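Local coordinates for uncharacterized protein PH0321 (Pyrococcus horikoshii, PDB 3BS4) that is of unknown function but has a KaiC-like domain and holds a bound peptide of unknown identity, at residues K16-S21 with A205-L209; M54-Y59 with A145-Y151; N81-A85 with V129-L135; I86-S92 with G102-L106; V201-A205 with V226-P230. One frame throughout, in Å; residues are numbered along the deposited sequence. Where two conformers were deposited one is given.

Contact 1 (K16-S21 with A205-L209); sequences KIKKHS and ADYVL
Tyr-207, the first residue of strand 207-216, reaches the type II beta turn from Lys-18 to Ser-21, which leads into strand 22-27, the parallel neighbour of strand 207-216 in the central sheet of the KaiC-like domain. The tight part lies around the outer half of the phenol. Lys-18 N donates to Tyr-207 OH at 3.1 Å, and the N-H...O angle of 176° makes this bond almost straight. Ser-21 comes up to the ring at its edge, with CB in the ring plane 3.6 Å from Tyr-207 CE2. The Ile-17 and Tyr-207 side chains meet at a slant, Ile-17 CG2 4.1 Å from Tyr-207 CE2, and Trp-5 adds an edge-to-face ring contact. The loose, solvent side belongs to Lys-18 and Asp-206. Lys-18 brings CB to 3.7 Å from Tyr-207 OH, but the rest of its chain leads away from strand 207-216. Asp-206 is partly exposed. Its OD2 passes 3.4 Å from Ser-21 CA, yet its hydrogen bond goes to Leu-22 N, at the start of strand 22-27. The turn is clasped from inside: with OG anti to the carbonyl carbon (chi1 -68°), Ser-21 OG donates to Lys-18 O at 2.6 Å, reaching that oxygen from the same face as Ser-21 N.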
# COMPACT_ATOMS: atom_id res chain seq x y z
N LYS A 16 7.38 -13.31 -10.14
CA LYS A 16 6.10 -12.66 -9.86
C LYS A 16 5.65 -12.85 -8.41
O LYS A 16 6.20 -13.68 -7.68
CB LYS A 16 5.05 -13.15 -10.85
CG LYS A 16 5.26 -12.56 -12.24
CD LYS A 16 4.41 -13.23 -13.30
CE LYS A 16 3.01 -12.64 -13.35
NZ LYS A 16 2.30 -13.07 -14.60
N ILE A 17 4.67 -12.06 -7.99
CA ILE A 17 4.22 -12.06 -6.60
C ILE A 17 3.28 -13.22 -6.31
O ILE A 17 2.30 -13.41 -7.03
CB ILE A 17 3.47 -10.75 -6.29
CG1 ILE A 17 4.39 -9.54 -6.55
CG2 ILE A 17 2.94 -10.76 -4.85
CD1 ILE A 17 3.65 -8.22 -6.68
N LYS A 18 3.56 -13.97 -5.25
CA LYS A 18 2.66 -14.99 -4.76
C LYS A 18 1.35 -14.34 -4.32
O LYS A 18 1.33 -13.44 -3.48
CB LYS A 18 3.31 -15.76 -3.60
CG LYS A 18 2.41 -16.81 -3.00
CD LYS A 18 3.14 -17.62 -1.94
CE LYS A 18 2.47 -18.97 -1.71
NZ LYS A 18 1.02 -18.89 -1.33
N LYS A 19 0.25 -14.79 -4.92
CA LYS A 19 -1.05 -14.24 -4.63
C LYS A 19 -1.34 -14.21 -3.12
O LYS A 19 -1.07 -15.17 -2.40
CB LYS A 19 -2.13 -15.03 -5.39
CG LYS A 19 -3.52 -14.45 -5.25
CD LYS A 19 -4.47 -15.10 -6.25
CE LYS A 19 -5.92 -14.82 -5.91
NZ LYS A 19 -6.75 -15.24 -7.08
N HIS A 20 -1.86 -13.07 -2.66
CA HIS A 20 -2.24 -12.82 -1.27
C HIS A 20 -1.11 -12.40 -0.35
O HIS A 20 -1.32 -12.24 0.85
CB HIS A 20 -3.02 -13.99 -0.63
CG HIS A 20 -4.29 -14.32 -1.32
ND1 HIS A 20 -4.66 -15.62 -1.61
CD2 HIS A 20 -5.28 -13.53 -1.80
CE1 HIS A 20 -5.83 -15.61 -2.23
NE2 HIS A 20 -6.22 -14.35 -2.37
N SER A 21 0.08 -12.21 -0.92
CA SER A 21 1.22 -11.77 -0.15
C SER A 21 1.01 -10.36 0.38
O SER A 21 0.20 -9.60 -0.15
CB SER A 21 2.46 -11.81 -1.03
OG SER A 21 2.78 -13.17 -1.34
N ALA A 205 5.60 -8.69 6.79
CA ALA A 205 5.59 -8.72 5.32
C ALA A 205 6.19 -10.00 4.73
O ALA A 205 7.16 -10.56 5.28
CB ALA A 205 6.33 -7.51 4.77
N ASP A 206 5.64 -10.46 3.61
CA ASP A 206 6.23 -11.59 2.89
C ASP A 206 7.39 -11.15 2.01
O ASP A 206 8.37 -11.89 1.83
CB ASP A 206 5.17 -12.30 2.05
CG ASP A 206 4.02 -12.79 2.90
OD1 ASP A 206 4.24 -13.68 3.77
OD2 ASP A 206 2.89 -12.27 2.72
N TYR A 207 7.25 -9.95 1.43
CA TYR A 207 8.32 -9.35 0.64
C TYR A 207 8.69 -8.02 1.26
O TYR A 207 7.80 -7.31 1.70
CB TYR A 207 7.86 -9.05 -0.79
CG TYR A 207 7.47 -10.25 -1.62
CD1 TYR A 207 8.33 -10.76 -2.60
CD2 TYR A 207 6.21 -10.84 -1.46
CE1 TYR A 207 7.94 -11.86 -3.38
CE2 TYR A 207 5.83 -11.94 -2.23
CZ TYR A 207 6.70 -12.44 -3.18
OH TYR A 207 6.28 -13.54 -3.93
N VAL A 208 9.98 -7.70 1.29
CA VAL A 208 10.40 -6.36 1.69
C VAL A 208 11.37 -5.85 0.64
O VAL A 208 12.42 -6.47 0.40
CB VAL A 208 11.12 -6.34 3.05
CG1 VAL A 208 11.59 -4.90 3.36
CG2 VAL A 208 10.22 -6.88 4.16
N LEU A 209 11.00 -4.73 0.02
CA LEU A 209 11.87 -3.98 -0.90
C LEU A 209 12.22 -2.66 -0.25
O LEU A 209 11.31 -1.94 0.18
CB LEU A 209 11.16 -3.72 -2.23
CG LEU A 209 10.57 -4.93 -2.96
CD1 LEU A 209 10.01 -4.52 -4.34
CD2 LEU A 209 11.56 -6.06 -3.09

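Contact 2 (M54-Y59 with A145-Y151); sequences MFSISY and AISMSGY
Ala-145 pairs with Phe-55 in a parallel bridge of the central sheet, and its CB lies 4.0 Å from Ile-57 CD1. Next comes Ile-146, whose N donates to Phe-55 O at 3.0 Å and 169°. Its O is gripped where strands 51-56 and 141-146 diverge at their C-terminal ends: Ile-57 N reaches it at 2.9 Å from above the carbonyl plane, Ser-58 N at 3.0 Å in that plane on a lone pair, and a water that also bonds Ser-56 OG and Tyr-59 N donates to it as well. A cis peptide bond then leads to Ser-147, whose N donates to Ser-58 OG at 3.0 Å. Gly-150 fits tightly, since a CB there would collide with Ser-58 OG and Ile-57 CG2. Tyr-151 meets Ile-57 at about a right angle. With CG1 anti to the carbonyl carbon and CG2 anti to the backbone N (chi1 -62°), the branches divide over the phenol: CD1 lies 3.4 Å from Tyr-151 OH, while CG2 stands over one ring face. An alanine here lacks both branches, and the Tyr-151 ring would probably be less firmly held. Phe-55, Ile-57 and Tyr-151 OH also meet the bound peptide at this sheet end. Ala-145 touches strand 184-190, while Met-54 packs on helices 34-47 and 61-70.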
# COMPACT_ATOMS: atom_id res chain seq x y z
N MET A 54 -7.63 1.39 -1.03
CA MET A 54 -6.53 2.20 -0.49
C MET A 54 -6.85 2.64 0.93
O MET A 54 -7.93 3.18 1.19
CB MET A 54 -6.33 3.46 -1.35
CG MET A 54 -5.14 4.31 -0.94
SD MET A 54 -5.14 5.86 -1.88
CE MET A 54 -5.53 5.18 -3.52
N PHE A 55 -5.90 2.42 1.84
CA PHE A 55 -5.98 3.02 3.18
C PHE A 55 -5.14 4.27 3.12
O PHE A 55 -3.91 4.21 3.11
CB PHE A 55 -5.47 2.02 4.23
CG PHE A 55 -6.24 0.73 4.19
CD1 PHE A 55 -7.43 0.61 4.91
CD2 PHE A 55 -5.83 -0.30 3.37
CE1 PHE A 55 -8.17 -0.58 4.86
CE2 PHE A 55 -6.56 -1.48 3.30
CZ PHE A 55 -7.74 -1.62 4.05
N SER A 56 -5.82 5.41 3.01
CA SER A 56 -5.13 6.67 2.75
C SER A 56 -4.87 7.35 4.08
O SER A 56 -5.71 8.07 4.59
CB SER A 56 -5.99 7.54 1.84
OG SER A 56 -5.26 8.68 1.47
N ILE A 57 -3.71 7.03 4.66
CA ILE A 57 -3.39 7.33 6.05
C ILE A 57 -2.64 8.66 6.18
O ILE A 57 -2.90 9.44 7.10
CB ILE A 57 -2.50 6.19 6.64
CG1 ILE A 57 -3.26 4.84 6.63
CG2 ILE A 57 -1.97 6.53 8.05
CD1 ILE A 57 -2.35 3.61 6.46
N SER A 58 -1.70 8.89 5.26
CA SER A 58 -0.68 9.92 5.46
C SER A 58 -0.93 11.25 4.77
O SER A 58 -0.31 12.26 5.18
CB SER A 58 0.69 9.40 5.03
OG SER A 58 1.15 8.40 5.91
N TYR A 59 -1.77 11.25 3.73
CA TYR A 59 -1.94 12.43 2.86
C TYR A 59 -3.39 12.81 2.73
O TYR A 59 -4.27 11.94 2.70
CB TYR A 59 -1.31 12.19 1.46
CG TYR A 59 0.13 11.81 1.58
CD1 TYR A 59 1.08 12.77 1.94
CD2 TYR A 59 0.55 10.48 1.44
CE1 TYR A 59 2.41 12.45 2.12
CE2 TYR A 59 1.87 10.14 1.62
CZ TYR A 59 2.80 11.13 1.96
OH TYR A 59 4.14 10.85 2.16
N ALA A 145 -1.58 0.57 1.51
CA ALA A 145 -1.64 1.42 2.72
C ALA A 145 -0.55 2.49 2.65
O ALA A 145 0.65 2.16 2.71
CB ALA A 145 -1.47 0.57 4.00
N ILE A 146 -1.00 3.74 2.50
CA ILE A 146 -0.11 4.86 2.23
C ILE A 146 -0.28 5.92 3.31
O ILE A 146 -1.20 6.73 3.26
CB ILE A 146 -0.36 5.48 0.83
CG1 ILE A 146 -0.42 4.40 -0.26
CG2 ILE A 146 0.71 6.52 0.53
CD1 ILE A 146 -0.95 4.87 -1.61
N SER A 147 0.58 5.90 4.33
CA SER A 147 1.64 4.94 4.57
C SER A 147 1.68 4.53 6.01
O SER A 147 1.07 5.19 6.87
CB SER A 147 2.98 5.69 4.40
OG SER A 147 3.09 6.23 3.09
N MET A 148 2.27 3.38 6.32
CA MET A 148 1.95 2.66 7.53
C MET A 148 2.78 3.49 8.57
O MET A 148 2.47 3.55 9.77
CB MET A 148 2.52 1.25 7.49
CG MET A 148 1.67 0.28 6.67
SD MET A 148 0.00 0.03 7.36
CE MET A 148 0.48 -0.88 8.87
N SER A 149 3.84 4.17 8.10
CA SER A 149 4.64 5.07 8.94
C SER A 149 3.81 6.25 9.48
O SER A 149 4.16 6.85 10.51
CB SER A 149 5.89 5.56 8.17
OG SER A 149 5.53 6.03 6.88
N GLY A 150 2.70 6.56 8.81
CA GLY A 150 1.81 7.64 9.25
C GLY A 150 1.20 7.41 10.62
O GLY A 150 0.83 8.38 11.30
N TYR A 151 1.07 6.16 11.05
CA TYR A 151 0.47 5.88 12.36
C TYR A 151 1.27 6.49 13.50
O TYR A 151 0.72 6.76 14.54
CB TYR A 151 0.27 4.38 12.57
CG TYR A 151 -0.83 3.85 11.70
CD1 TYR A 151 -2.12 4.36 11.80
CD2 TYR A 151 -0.57 2.85 10.74
CE1 TYR A 151 -3.16 3.89 10.99
CE2 TYR A 151 -1.61 2.38 9.91
CZ TYR A 151 -2.89 2.91 10.05
OH TYR A 151 -3.93 2.48 9.24
O HOH W 1 -2.49 8.96 2.04

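Contact 3 (N81-A85 with V129-L135); sequences NHRLA and VWMDLNL
His-82, with a positive phi of 68°, is the C-prime residue of the Schellman motif ending helix 75-80, and its CA lies 7.4 Å from Trp-130 CA in the last turns of helix 115-132, which also ends in a Schellman motif, at Asn-134. The polar link between these helix ends is a single bond: Trp-130 NE1 donates to His-82 O at 2.7 Å. Trp-130 CG is anti to the carbonyl carbon, which swings the indole toward that oxygen. The oxygen sits near the indole plane, at the ring edge, but the N-H...O angle of 142° shows the bond to be bent. The His-82 side chain lies among aliphatic tips. Leu-133 CD1 stands over one imidazole face, 3.9 Å from the ring centroid and 25° off the normal, a CH-pi contact, whereas Val-129 CG1 approaches His-82 CD2 at 4.0 Å. Leu-135 CD1 touches the root of the same side chain, 3.8 Å from His-82 CB. Arg-83 folds back on its own segment, where NH1 donates to Asn-81 O at 2.9 Å, and its NE forms a salt bridge with Asp-49; this places the guanidinium beside Leu-135. Trp-130 also touches Leu-51 of strand 51-56. On the buried side, the benzo part of the indole packs on Ala-85, whose CB lies 3.9 Å from Trp-130 CZ2.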
# COMPACT_ATOMS: atom_id res chain seq x y z
N ASN A 81 -17.06 4.24 -10.67
CA ASN A 81 -17.25 2.98 -11.39
C ASN A 81 -16.92 1.76 -10.54
O ASN A 81 -16.82 0.65 -11.06
CB ASN A 81 -16.47 3.00 -12.72
CG ASN A 81 -17.13 3.92 -13.76
OD1 ASN A 81 -18.10 3.52 -14.42
ND2 ASN A 81 -16.64 5.15 -13.89
N HIS A 82 -16.76 1.98 -9.24
CA HIS A 82 -16.66 0.89 -8.24
C HIS A 82 -15.39 0.06 -8.34
O HIS A 82 -15.35 -1.05 -7.83
CB HIS A 82 -17.92 -0.01 -8.29
CG HIS A 82 -19.15 0.68 -7.81
ND1 HIS A 82 -20.23 0.93 -8.63
CD2 HIS A 82 -19.46 1.21 -6.61
CE1 HIS A 82 -21.16 1.57 -7.95
NE2 HIS A 82 -20.72 1.75 -6.71
N ARG A 83 -14.36 0.59 -9.01
CA ARG A 83 -13.09 -0.12 -9.14
C ARG A 83 -12.18 0.17 -7.95
O ARG A 83 -11.38 -0.68 -7.55
CB ARG A 83 -12.36 0.29 -10.42
CG ARG A 83 -13.15 -0.02 -11.70
CD ARG A 83 -13.51 -1.50 -11.77
NE ARG A 83 -13.83 -1.91 -13.14
CZ ARG A 83 -15.03 -1.78 -13.72
NH1 ARG A 83 -16.05 -1.25 -13.06
NH2 ARG A 83 -15.19 -2.19 -14.96
N LEU A 84 -12.28 1.39 -7.44
CA LEU A 84 -11.43 1.86 -6.35
C LEU A 84 -12.27 2.16 -5.11
O LEU A 84 -13.33 2.80 -5.23
CB LEU A 84 -10.69 3.11 -6.81
CG LEU A 84 -9.83 3.88 -5.81
CD1 LEU A 84 -8.69 2.98 -5.28
CD2 LEU A 84 -9.31 5.17 -6.44
N ALA A 85 -11.82 1.69 -3.95
CA ALA A 85 -12.42 2.06 -2.66
C ALA A 85 -11.34 2.75 -1.84
O ALA A 85 -10.21 2.29 -1.83
CB ALA A 85 -12.93 0.84 -1.93
N VAL A 129 -20.22 -4.63 -1.61
CA VAL A 129 -20.57 -3.95 -2.86
C VAL A 129 -19.95 -4.69 -4.05
O VAL A 129 -20.64 -4.99 -5.04
CB VAL A 129 -20.17 -2.45 -2.87
CG1 VAL A 129 -20.52 -1.80 -4.20
CG2 VAL A 129 -20.84 -1.69 -1.72
N TRP A 130 -18.65 -4.96 -3.98
CA TRP A 130 -17.98 -5.66 -5.07
C TRP A 130 -18.63 -7.00 -5.34
O TRP A 130 -18.80 -7.39 -6.51
CB TRP A 130 -16.50 -5.87 -4.75
CG TRP A 130 -15.68 -4.62 -4.90
CD1 TRP A 130 -15.86 -3.62 -5.80
CD2 TRP A 130 -14.51 -4.27 -4.15
NE1 TRP A 130 -14.89 -2.66 -5.66
CE2 TRP A 130 -14.04 -3.03 -4.65
CE3 TRP A 130 -13.82 -4.88 -3.09
CZ2 TRP A 130 -12.92 -2.39 -4.13
CZ3 TRP A 130 -12.70 -4.23 -2.58
CH2 TRP A 130 -12.26 -3.01 -3.10
N MET A 131 -18.97 -7.73 -4.28
CA MET A 131 -19.57 -9.06 -4.46
C MET A 131 -20.98 -8.94 -5.07
O MET A 131 -21.33 -9.70 -5.99
CB MET A 131 -19.60 -9.86 -3.15
CG MET A 131 -20.07 -11.32 -3.34
SD MET A 131 -19.04 -12.38 -4.42
CE MET A 131 -17.58 -12.41 -3.40
N ASP A 132 -21.77 -8.00 -4.55
CA ASP A 132 -23.13 -7.81 -5.09
C ASP A 132 -23.10 -7.53 -6.60
O ASP A 132 -23.93 -8.04 -7.35
CB ASP A 132 -23.86 -6.67 -4.38
CG ASP A 132 -24.37 -7.05 -2.99
OD1 ASP A 132 -24.19 -8.21 -2.53
OD2 ASP A 132 -24.97 -6.17 -2.35
N LEU A 133 -22.14 -6.71 -7.03
CA LEU A 133 -22.03 -6.36 -8.44
C LEU A 133 -21.27 -7.39 -9.27
O LEU A 133 -21.13 -7.23 -10.49
CB LEU A 133 -21.41 -4.96 -8.58
CG LEU A 133 -22.09 -3.81 -7.83
CD1 LEU A 133 -21.37 -2.46 -8.09
CD2 LEU A 133 -23.60 -3.67 -8.20
N ASN A 134 -20.80 -8.44 -8.60
CA ASN A 134 -20.00 -9.52 -9.22
C ASN A 134 -18.69 -9.01 -9.83
O ASN A 134 -18.24 -9.47 -10.89
CB ASN A 134 -20.81 -10.33 -10.26
CG ASN A 134 -20.12 -11.64 -10.63
OD1 ASN A 134 -19.70 -12.40 -9.75
ND2 ASN A 134 -19.98 -11.89 -11.92
N LEU A 135 -18.08 -8.05 -9.15
CA LEU A 135 -16.90 -7.41 -9.70
C LEU A 135 -15.61 -8.16 -9.40
O LEU A 135 -14.60 -7.85 -10.00
CB LEU A 135 -16.79 -5.94 -9.27
CG LEU A 135 -17.82 -5.01 -9.92
CD1 LEU A 135 -17.78 -3.63 -9.28
CD2 LEU A 135 -17.60 -4.91 -11.44

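Contact 4 (I86-S92 with G102-L106); sequences IVDTFGS and GVWYL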
# COMPACT_ATOMS: atom_id res chain seq x y z
N ILE A 86 -11.69 3.85 -1.19
CA ILE A 86 -10.72 4.56 -0.35
C ILE A 86 -11.26 4.67 1.05
O ILE A 86 -12.41 5.09 1.25
CB ILE A 86 -10.40 5.99 -0.88
CG1 ILE A 86 -9.79 5.90 -2.29
CG2 ILE A 86 -9.44 6.71 0.07
CD1 ILE A 86 -9.52 7.24 -2.97
N VAL A 87 -10.46 4.25 2.03
CA VAL A 87 -10.75 4.61 3.42
C VAL A 87 -9.89 5.83 3.70
O VAL A 87 -8.66 5.75 3.72
CB VAL A 87 -10.42 3.48 4.40
CG1 VAL A 87 -10.74 3.90 5.85
CG2 VAL A 87 -11.16 2.18 4.03
N ASP A 88 -10.53 6.97 3.90
CA ASP A 88 -9.79 8.21 4.12
C ASP A 88 -9.46 8.37 5.59
O ASP A 88 -10.09 9.12 6.33
CB ASP A 88 -10.54 9.42 3.55
CG ASP A 88 -9.74 10.70 3.65
OD1 ASP A 88 -8.56 10.65 4.05
OD2 ASP A 88 -10.28 11.78 3.31
N THR A 89 -8.44 7.62 6.00
CA THR A 89 -7.98 7.65 7.37
C THR A 89 -7.45 9.04 7.74
O THR A 89 -7.70 9.55 8.85
CB THR A 89 -6.91 6.55 7.55
OG1 THR A 89 -7.53 5.28 7.25
CG2 THR A 89 -6.38 6.51 8.99
N PHE A 90 -6.73 9.66 6.83
CA PHE A 90 -6.20 11.00 7.08
C PHE A 90 -7.34 11.96 7.41
O PHE A 90 -7.30 12.67 8.43
CB PHE A 90 -5.40 11.49 5.88
CG PHE A 90 -4.75 12.84 6.10
CD1 PHE A 90 -3.44 12.92 6.56
CD2 PHE A 90 -5.48 14.02 5.91
CE1 PHE A 90 -2.85 14.15 6.79
CE2 PHE A 90 -4.90 15.25 6.13
CZ PHE A 90 -3.58 15.31 6.57
N GLY A 91 -8.36 11.99 6.56
CA GLY A 91 -9.47 12.93 6.81
C GLY A 91 -10.20 12.59 8.10
O GLY A 91 -10.67 13.48 8.82
N SER A 92 -10.28 11.30 8.40
CA SER A 92 -10.93 10.82 9.62
C SER A 92 -10.20 11.32 10.86
O SER A 92 -10.84 11.82 11.78
CB SER A 92 -11.00 9.29 9.61
OG SER A 92 -11.70 8.84 8.46
N GLY A 102 -17.55 6.13 -2.92
CA GLY A 102 -16.43 5.20 -2.80
C GLY A 102 -15.42 5.57 -1.73
O GLY A 102 -14.41 4.87 -1.57
N VAL A 103 -15.67 6.66 -1.00
CA VAL A 103 -14.74 7.13 0.05
C VAL A 103 -15.39 6.97 1.41
O VAL A 103 -16.41 7.61 1.72
CB VAL A 103 -14.29 8.61 -0.13
CG1 VAL A 103 -13.28 9.03 0.97
CG2 VAL A 103 -13.66 8.83 -1.49
N TRP A 104 -14.77 6.11 2.22
CA TRP A 104 -15.25 5.79 3.56
C TRP A 104 -14.52 6.60 4.60
O TRP A 104 -13.30 6.74 4.54
CB TRP A 104 -15.02 4.31 3.85
CG TRP A 104 -16.27 3.52 3.88
CD1 TRP A 104 -17.07 3.20 2.82
CD2 TRP A 104 -16.88 2.92 5.03
NE1 TRP A 104 -18.14 2.45 3.24
CE2 TRP A 104 -18.04 2.26 4.59
CE3 TRP A 104 -16.56 2.88 6.40
CZ2 TRP A 104 -18.89 1.56 5.46
CZ3 TRP A 104 -17.40 2.17 7.26
CH2 TRP A 104 -18.55 1.53 6.79
N TYR A 105 -15.29 7.11 5.56
CA TYR A 105 -14.75 7.85 6.71
C TYR A 105 -14.99 7.09 7.99
O TYR A 105 -16.08 6.54 8.17
CB TYR A 105 -15.40 9.23 6.79
CG TYR A 105 -14.83 10.09 5.72
CD1 TYR A 105 -13.60 10.73 5.92
CD2 TYR A 105 -15.45 10.21 4.48
CE1 TYR A 105 -13.04 11.50 4.93
CE2 TYR A 105 -14.88 10.98 3.47
CZ TYR A 105 -13.66 11.61 3.72
OH TYR A 105 -13.04 12.39 2.75
N LEU A 106 -13.98 7.06 8.85
CA LEU A 106 -14.06 6.35 10.13
C LEU A 106 -14.58 7.30 11.20
O LEU A 106 -14.01 8.37 11.43
CB LEU A 106 -12.69 5.79 10.55
CG LEU A 106 -11.92 5.03 9.47
CD1 LEU A 106 -10.43 5.06 9.77
CD2 LEU A 106 -12.43 3.60 9.27
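Ser-92, a helix residue, carries hydrogen bonding on past the point where the paired strands separate: its OG accepts from Leu-106 N at 2.9 Å and 165°, and donates to Asp-88 O at 2.7 Å. That carbonyl oxygen is also bonded by Ser-92 N, and the two donors come to opposite faces of its plane. The ladder before it is regular and parallel. Ile-86 N donates to Gly-102 O at 2.9 Å, Trp-104 N to Ile-86 O at 2.7 Å, and Asp-88 N to Trp-104 O at 2.9 Å, each nearly straight onto its carbonyl. Asp-88 is the N-cap of helix 89-94. With CG anti to the backbone N (chi1 -175°), its OD1 takes Gly-91 N from well above the carboxylate plane. Gly-91 suits this site, because a CB would clash with Asp-88 OD2. The carboxylate lies alongside the Tyr-105 ring, pointing the same way with the planes 55° apart, and Asp-88 CB is 3.5 Å from Tyr-105 CE1. Apolar packing comes from Val-87 CG1, which meets Leu-106 CD2 crosswise at 3.8 Å. Helix 115-132 covers Val-87, and helix 61-70 covers Ile-86 and Tyr-105. An N-capped helix thus follows the C-terminal end of a parallel edge-strand pair, consistent with a beta-alpha-beta type connection, part of which is not modelled.

Contact 5 (V201-A205 with V226-P230); sequences VYRRA and VIKTP
Lys-228 and Tyr-202 are joined by the first of two hydrogen bonds that tie strand 219-228 to the end of helix 195-204. Lys-228 NZ donates to Tyr-202 O at 2.8 Å, a little tilted from the carbonyl plane, and to Ala-205 O at 2.8 Å with a C=O...N angle of 166°. The second bond also draws Lys-228 CE to 3.2 Å from Ala-205 O. Tyr-202 O is in the last turn of the helix and Ala-205 O just beyond it, so the ammonium sits where the helix dipole would be expected to favour a positive charge. The side chain is fully extended, with CG anti to the backbone N (chi1 179°), which spans the gap from strand to helix. In its place, a methionine would probably leave the carbonyls of Tyr-202 and Ala-205 without this donor. Apolar contact accompanies the polar grip. Ile-227 CG2 meets Tyr-202 CE2 at 3.9 Å, the two side chains running at a slant to each other. Beyond the ring, Tyr-202 OH bonds His-26 ND1. Ile-227 and Lys-228 can both point toward the helix because they jointly face Val-208 of antiparallel strand 207-216, the defining feature of a classic beta bulge.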
# COMPACT_ATOMS: atom_id res chain seq x y z
N VAL A 201 6.93 -4.54 11.14
CA VAL A 201 6.36 -4.56 9.79
C VAL A 201 7.22 -5.37 8.83
O VAL A 201 6.69 -6.03 7.93
CB VAL A 201 6.02 -3.15 9.21
CG1 VAL A 201 4.98 -2.44 10.09
CG2 VAL A 201 7.26 -2.32 9.04
N TYR A 202 8.55 -5.34 9.01
CA TYR A 202 9.40 -6.23 8.21
C TYR A 202 9.03 -7.69 8.45
O TYR A 202 8.94 -8.50 7.51
CB TYR A 202 10.87 -6.05 8.59
CG TYR A 202 11.67 -5.05 7.77
CD1 TYR A 202 11.20 -3.75 7.55
CD2 TYR A 202 12.92 -5.40 7.27
CE1 TYR A 202 11.96 -2.83 6.81
CE2 TYR A 202 13.67 -4.48 6.52
CZ TYR A 202 13.19 -3.21 6.30
OH TYR A 202 13.98 -2.34 5.58
N ARG A 203 8.83 -8.04 9.72
CA ARG A 203 8.54 -9.44 10.05
C ARG A 203 7.21 -9.89 9.45
O ARG A 203 7.07 -11.03 8.96
CB ARG A 203 8.60 -9.64 11.58
CG ARG A 203 8.09 -10.99 12.09
CD ARG A 203 8.93 -12.16 11.56
NE ARG A 203 10.30 -12.06 12.05
CZ ARG A 203 11.24 -12.98 11.87
NH1 ARG A 203 10.97 -14.11 11.21
NH2 ARG A 203 12.45 -12.78 12.37
N ARG A 204 6.23 -8.99 9.46
CA ARG A 204 4.88 -9.33 9.02
C ARG A 204 4.78 -9.46 7.50
O ARG A 204 3.97 -10.24 6.98
CB ARG A 204 3.89 -8.28 9.53
CG ARG A 204 3.70 -8.36 11.03
CD ARG A 204 2.90 -7.19 11.54
NE ARG A 204 2.92 -7.13 13.00
CZ ARG A 204 2.22 -7.94 13.79
NH1 ARG A 204 1.43 -8.88 13.29
NH2 ARG A 204 2.30 -7.81 15.11
N ALA A 205 5.60 -8.69 6.79
CA ALA A 205 5.59 -8.72 5.32
C ALA A 205 6.19 -10.00 4.73
O ALA A 205 7.16 -10.56 5.28
CB ALA A 205 6.33 -7.51 4.77
N VAL A 226 16.35 -5.95 -2.53
CA VAL A 226 15.39 -6.99 -2.23
C VAL A 226 15.81 -7.61 -0.91
O VAL A 226 16.69 -8.47 -0.86
CB VAL A 226 15.26 -8.05 -3.36
CG1 VAL A 226 14.12 -9.02 -3.04
CG2 VAL A 226 15.03 -7.35 -4.72
N ILE A 227 15.21 -7.13 0.17
CA ILE A 227 15.60 -7.52 1.52
C ILE A 227 15.03 -8.90 1.93
O ILE A 227 15.71 -9.69 2.59
CB ILE A 227 15.18 -6.42 2.56
CG1 ILE A 227 15.91 -5.09 2.33
CG2 ILE A 227 15.39 -6.88 4.00
CD1 ILE A 227 17.45 -5.19 2.25
N LYS A 228 13.79 -9.17 1.54
CA LYS A 228 13.09 -10.39 1.96
C LYS A 228 12.13 -10.84 0.88
O LYS A 228 11.44 -10.02 0.29
CB LYS A 228 12.33 -10.12 3.27
CG LYS A 228 11.50 -11.28 3.85
CD LYS A 228 10.72 -10.75 5.08
CE LYS A 228 10.03 -11.86 5.82
NZ LYS A 228 9.25 -11.27 6.93
N THR A 229 12.11 -12.16 0.62
CA THR A 229 11.12 -12.78 -0.28
C THR A 229 10.70 -14.11 0.37
O THR A 229 11.37 -14.56 1.28
CB THR A 229 11.72 -13.12 -1.67
OG1 THR A 229 12.78 -14.07 -1.51
CG2 THR A 229 12.26 -11.88 -2.33
N PRO A 230 9.58 -14.71 -0.08
CA PRO A 230 9.22 -16.05 0.39
C PRO A 230 10.26 -17.13 0.03
O PRO A 230 10.34 -18.14 0.74
CB PRO A 230 7.90 -16.34 -0.33
CG PRO A 230 7.32 -14.96 -0.62
CD PRO A 230 8.55 -14.14 -0.96

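How the contacts relate
All five contacts reach one mixed sheet. Contacts 1 and 5 share Ala-205, their centres about 8 Å apart, and antiparallel pairing joins them: Val-208 O to Ile-227 N and Val-208 N to Lys-228 O, both 2.9 Å and probably hydrogen bonds. Contact 2 links to contact 3 through Met-54 N and Ala-85 O, 2.8 Å apart, and to contact 4 through Met-54 O and Val-87 N at 2.9 Å. Contacts 3 and 4 sit on consecutive parts of strand 84-87, with centres about 17 Å apart. Contact 2, whose centre is about 19 Å from those of contacts 1 and 5, touches the bound peptide; contacts 3 and 5 lie farthest apart, about 30 Å between centres.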